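Local coordinates for succinoglycan biosynthesis protein (Bacillus cereus ATCC 14579, PDB 2QGM) that probably acts as a hydrolase of the erythromycin esterase-like family, with a possible role in succinoglycan biosynthesis, at residues S87-K98 / Y140-W151. Numbering follows the deposited sequence.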
# COMPACT_ATOMS: atom_id res chain seq x y z
N SER A 87 10.28 8.68 -8.93
CA SER A 87 10.63 7.60 -9.86
C SER A 87 11.44 6.47 -9.24
O SER A 87 11.03 5.31 -9.30
CB SER A 87 11.40 8.16 -11.06
OG SER A 87 11.76 7.12 -11.95
N GLU A 88 12.59 6.80 -8.66
CA GLU A 88 13.46 5.79 -8.06
C GLU A 88 12.83 5.02 -6.92
O GLU A 88 13.20 3.87 -6.68
CB GLU A 88 14.76 6.44 -7.57
CG GLU A 88 15.54 7.16 -8.66
CD GLU A 88 15.04 8.58 -8.89
OE1 GLU A 88 14.00 8.96 -8.31
OE2 GLU A 88 15.70 9.32 -9.66
N ILE A 89 11.88 5.63 -6.21
CA ILE A 89 11.22 4.91 -5.13
C ILE A 89 10.32 3.82 -5.74
O ILE A 89 10.36 2.68 -5.31
CB ILE A 89 10.43 5.85 -4.22
CG1 ILE A 89 11.41 6.78 -3.49
CG2 ILE A 89 9.61 5.05 -3.21
CD1 ILE A 89 10.78 7.69 -2.46
N PHE A 90 9.51 4.18 -6.74
CA PHE A 90 8.65 3.19 -7.38
C PHE A 90 9.48 2.05 -7.99
O PHE A 90 9.15 0.87 -7.82
CB PHE A 90 7.79 3.80 -8.49
CG PHE A 90 6.69 4.71 -8.00
CD1 PHE A 90 6.04 4.45 -6.80
CD2 PHE A 90 6.28 5.79 -8.77
CE1 PHE A 90 4.99 5.26 -6.37
CE2 PHE A 90 5.23 6.61 -8.35
CZ PHE A 90 4.58 6.34 -7.14
N THR A 91 10.55 2.39 -8.69
CA THR A 91 11.39 1.38 -9.33
C THR A 91 12.11 0.52 -8.29
O THR A 91 12.22 -0.69 -8.48
CB THR A 91 12.42 2.03 -10.28
OG1 THR A 91 11.71 2.69 -11.34
CG2 THR A 91 13.34 0.97 -10.88
N MSE A 92 12.60 1.12 -7.21
CA MSE A 92 13.28 0.35 -6.18
C MSE A 92 12.28 -0.59 -5.50
O MSE A 92 12.64 -1.69 -5.11
CB MSE A 92 13.93 1.27 -5.15
CG MSE A 92 14.60 0.56 -3.96
SE MSE A 92 16.16 -0.49 -4.49
CE MSE A 92 15.48 -2.27 -4.27
N LYS A 93 11.04 -0.15 -5.36
CA LYS A 93 10.02 -1.00 -4.76
C LYS A 93 9.73 -2.19 -5.67
O LYS A 93 9.47 -3.28 -5.19
CB LYS A 93 8.74 -0.21 -4.48
CG LYS A 93 8.88 0.70 -3.27
CD LYS A 93 7.61 1.49 -2.97
CE LYS A 93 6.49 0.58 -2.51
NZ LYS A 93 5.30 1.40 -2.17
N PHE A 94 9.78 -1.96 -6.97
CA PHE A 94 9.58 -3.03 -7.95
C PHE A 94 10.74 -4.03 -7.77
O PHE A 94 10.52 -5.24 -7.75
CB PHE A 94 9.57 -2.38 -9.34
CG PHE A 94 9.59 -3.35 -10.51
CD1 PHE A 94 9.32 -4.71 -10.35
CD2 PHE A 94 9.88 -2.86 -11.78
CE1 PHE A 94 9.35 -5.57 -11.46
CE2 PHE A 94 9.90 -3.71 -12.89
CZ PHE A 94 9.63 -5.07 -12.74
N ARG A 95 11.96 -3.53 -7.61
CA ARG A 95 13.10 -4.43 -7.41
C ARG A 95 12.86 -5.26 -6.15
O ARG A 95 13.06 -6.47 -6.15
CB ARG A 95 14.41 -3.64 -7.31
CG ARG A 95 15.65 -4.47 -7.06
CD ARG A 95 16.91 -3.62 -7.21
NE ARG A 95 18.10 -4.28 -6.68
CZ ARG A 95 18.72 -5.31 -7.26
NH1 ARG A 95 18.26 -5.80 -8.41
NH2 ARG A 95 19.78 -5.85 -6.69
N LEU A 96 12.43 -4.60 -5.08
CA LEU A 96 12.16 -5.28 -3.81
C LEU A 96 11.07 -6.34 -3.97
O LEU A 96 11.21 -7.45 -3.48
CB LEU A 96 11.72 -4.26 -2.75
CG LEU A 96 12.67 -3.89 -1.60
CD1 LEU A 96 14.13 -4.14 -1.99
CD2 LEU A 96 12.43 -2.44 -1.20
N VAL A 97 9.99 -6.00 -4.66
CA VAL A 97 8.89 -6.93 -4.90
C VAL A 97 9.42 -8.15 -5.65
O VAL A 97 9.18 -9.30 -5.28
CB VAL A 97 7.75 -6.26 -5.73
CG1 VAL A 97 6.74 -7.31 -6.19
CG2 VAL A 97 7.06 -5.18 -4.90
N LYS A 98 10.19 -7.90 -6.71
CA LYS A 98 10.74 -9.00 -7.49
C LYS A 98 11.60 -9.93 -6.63
O LYS A 98 11.54 -11.15 -6.76
CB LYS A 98 11.56 -8.45 -8.66
CG LYS A 98 11.85 -9.48 -9.73
CD LYS A 98 12.56 -8.85 -10.92
CE LYS A 98 12.82 -9.88 -12.00
NZ LYS A 98 13.64 -9.29 -13.09
N TYR A 140 -0.56 6.95 -10.24
CA TYR A 140 -0.06 5.58 -10.32
C TYR A 140 0.16 4.99 -11.72
O TYR A 140 0.94 4.04 -11.86
CB TYR A 140 -0.94 4.63 -9.49
CG TYR A 140 -0.39 4.38 -8.10
CD1 TYR A 140 0.43 5.32 -7.47
CD2 TYR A 140 -0.68 3.21 -7.42
CE1 TYR A 140 0.94 5.09 -6.19
CE2 TYR A 140 -0.17 2.97 -6.14
CZ TYR A 140 0.64 3.92 -5.54
OH TYR A 140 1.14 3.70 -4.28
N PRO A 141 -0.50 5.53 -12.76
CA PRO A 141 -0.27 4.96 -14.10
C PRO A 141 1.06 5.47 -14.66
O PRO A 141 1.09 6.16 -15.68
CB PRO A 141 -1.46 5.47 -14.92
CG PRO A 141 -2.42 6.02 -13.93
CD PRO A 141 -1.55 6.56 -12.83
N THR A 142 2.15 5.14 -13.98
CA THR A 142 3.49 5.58 -14.39
C THR A 142 4.24 4.48 -15.10
O THR A 142 3.88 3.31 -15.00
CB THR A 142 4.32 6.01 -13.17
OG1 THR A 142 4.60 4.86 -12.35
CG2 THR A 142 3.57 7.05 -12.34
N ASP A 143 5.29 4.85 -15.83
CA ASP A 143 6.09 3.85 -16.54
C ASP A 143 6.71 2.90 -15.52
O ASP A 143 6.79 1.69 -15.77
CB ASP A 143 7.21 4.51 -17.34
CG ASP A 143 6.69 5.35 -18.49
OD1 ASP A 143 5.62 5.01 -19.06
OD2 ASP A 143 7.36 6.34 -18.84
N GLU A 144 7.14 3.45 -14.39
CA GLU A 144 7.77 2.67 -13.33
C GLU A 144 6.87 1.56 -12.79
O GLU A 144 7.29 0.41 -12.70
CB GLU A 144 8.21 3.59 -12.18
CG GLU A 144 9.28 4.64 -12.55
CD GLU A 144 8.70 5.96 -13.04
OE1 GLU A 144 7.47 6.04 -13.25
OE2 GLU A 144 9.47 6.93 -13.22
N ILE A 145 5.64 1.91 -12.43
CA ILE A 145 4.72 0.92 -11.88
C ILE A 145 4.19 -0.04 -12.95
O ILE A 145 4.10 -1.24 -12.71
CB ILE A 145 3.52 1.62 -11.15
CG1 ILE A 145 4.06 2.42 -9.97
CG2 ILE A 145 2.50 0.59 -10.68
CD1 ILE A 145 3.02 3.22 -9.19
N ILE A 146 3.87 0.48 -14.13
CA ILE A 146 3.37 -0.38 -15.19
C ILE A 146 4.41 -1.42 -15.56
O ILE A 146 4.07 -2.54 -15.91
CB ILE A 146 2.97 0.45 -16.40
CG1 ILE A 146 1.77 1.32 -16.02
CG2 ILE A 146 2.63 -0.46 -17.57
CD1 ILE A 146 1.37 2.33 -17.05
N ALA A 147 5.69 -1.05 -15.46
CA ALA A 147 6.76 -1.99 -15.77
C ALA A 147 6.70 -3.16 -14.79
O ALA A 147 6.96 -4.30 -15.17
CB ALA A 147 8.12 -1.30 -15.67
N MSE A 148 6.35 -2.88 -13.54
CA MSE A 148 6.24 -3.94 -12.54
C MSE A 148 5.05 -4.83 -12.83
O MSE A 148 5.15 -6.05 -12.76
CB MSE A 148 6.11 -3.34 -11.13
CG MSE A 148 5.83 -4.36 -10.02
SE MSE A 148 5.64 -3.48 -8.33
CE MSE A 148 4.00 -2.51 -8.65
N ILE A 149 3.92 -4.23 -13.19
CA ILE A 149 2.73 -5.00 -13.49
C ILE A 149 3.00 -5.94 -14.66
O ILE A 149 2.53 -7.08 -14.67
CB ILE A 149 1.55 -4.06 -13.80
CG1 ILE A 149 1.25 -3.21 -12.57
CG2 ILE A 149 0.33 -4.87 -14.25
CD1 ILE A 149 0.17 -2.17 -12.76
N GLU A 150 3.77 -5.48 -15.63
CA GLU A 150 4.10 -6.33 -16.77
C GLU A 150 4.97 -7.51 -16.33
O GLU A 150 4.78 -8.63 -16.79
CB GLU A 150 4.80 -5.51 -17.86
CG GLU A 150 3.88 -4.47 -18.46
CD GLU A 150 4.58 -3.60 -19.47
OE1 GLU A 150 5.70 -3.13 -19.16
OE2 GLU A 150 4.02 -3.39 -20.57
N TRP A 151 5.92 -7.25 -15.44
CA TRP A 151 6.76 -8.32 -14.93
C TRP A 151 5.90 -9.37 -14.23
O TRP A 151 6.12 -10.58 -14.36
CB TRP A 151 7.80 -7.80 -13.94
CG TRP A 151 8.46 -8.92 -13.21
CD1 TRP A 151 9.36 -9.80 -13.70
CD2 TRP A 151 8.15 -9.36 -11.88
NE1 TRP A 151 9.63 -10.78 -12.78
CE2 TRP A 151 8.90 -10.53 -11.64
CE3 TRP A 151 7.31 -8.89 -10.86
CZ2 TRP A 151 8.83 -11.24 -10.44
CZ3 TRP A 151 7.24 -9.59 -9.66
CH2 TRP A 151 8.00 -10.76 -9.47
O HOH W 1 10.15 0.40 -12.63
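Phe94 lays its ring against the backbone of helix 143-151, with the CA of Met148 over the ring centre, 3.5 Å from the centroid, in a CH-pi contact. Phe94 CG stands anti to the backbone N (chi1 171°), which carries the ring across to the other helix. Met148 runs past it in the opposite direction: CB and CG slide over the CG-CD1 side of the ring, and the chain stays extended as far as SE, which lies 4.1 Å from Val97 CG2 and obliquely beside the Phe94 ring in a Met-aromatic contact. Trp151 CB closes on Phe94 CZ at 3.5 Å, while the indole receives the extended Lys98 chain, whose CG lies over the six-membered ring and whose CE packs beside NE1. The two helices run nearly parallel, 14° apart with axes 8.7 Å from each other, and pack side by side on one face of the central mixed sheet; Val97 and Met148 both rest on Phe109 of strand 108-111 and Trp304 of strand 301-304. Towards the N-terminal ends, Phe90 takes Ile145 CD1 squarely over one face of its ring, 3.9 Å from the centroid, with the Tyr140 ring nearly perpendicular. Tyr140 OH is held by Glu81 and Trp304. Thr142 caps the second helix, OG1 accepting from Ile145 N at 3.1 Å. Glu144, bent at chi2, swings its carboxylate back to Ser87, whose OG donates to OE2 at 2.6 Å on the anti side, 21° out of the carboxylate plane; His443 also bonds OE2. One water bridges Thr91 OG1 and Glu144 O, lying in plane at the edge of the Phe94 ring.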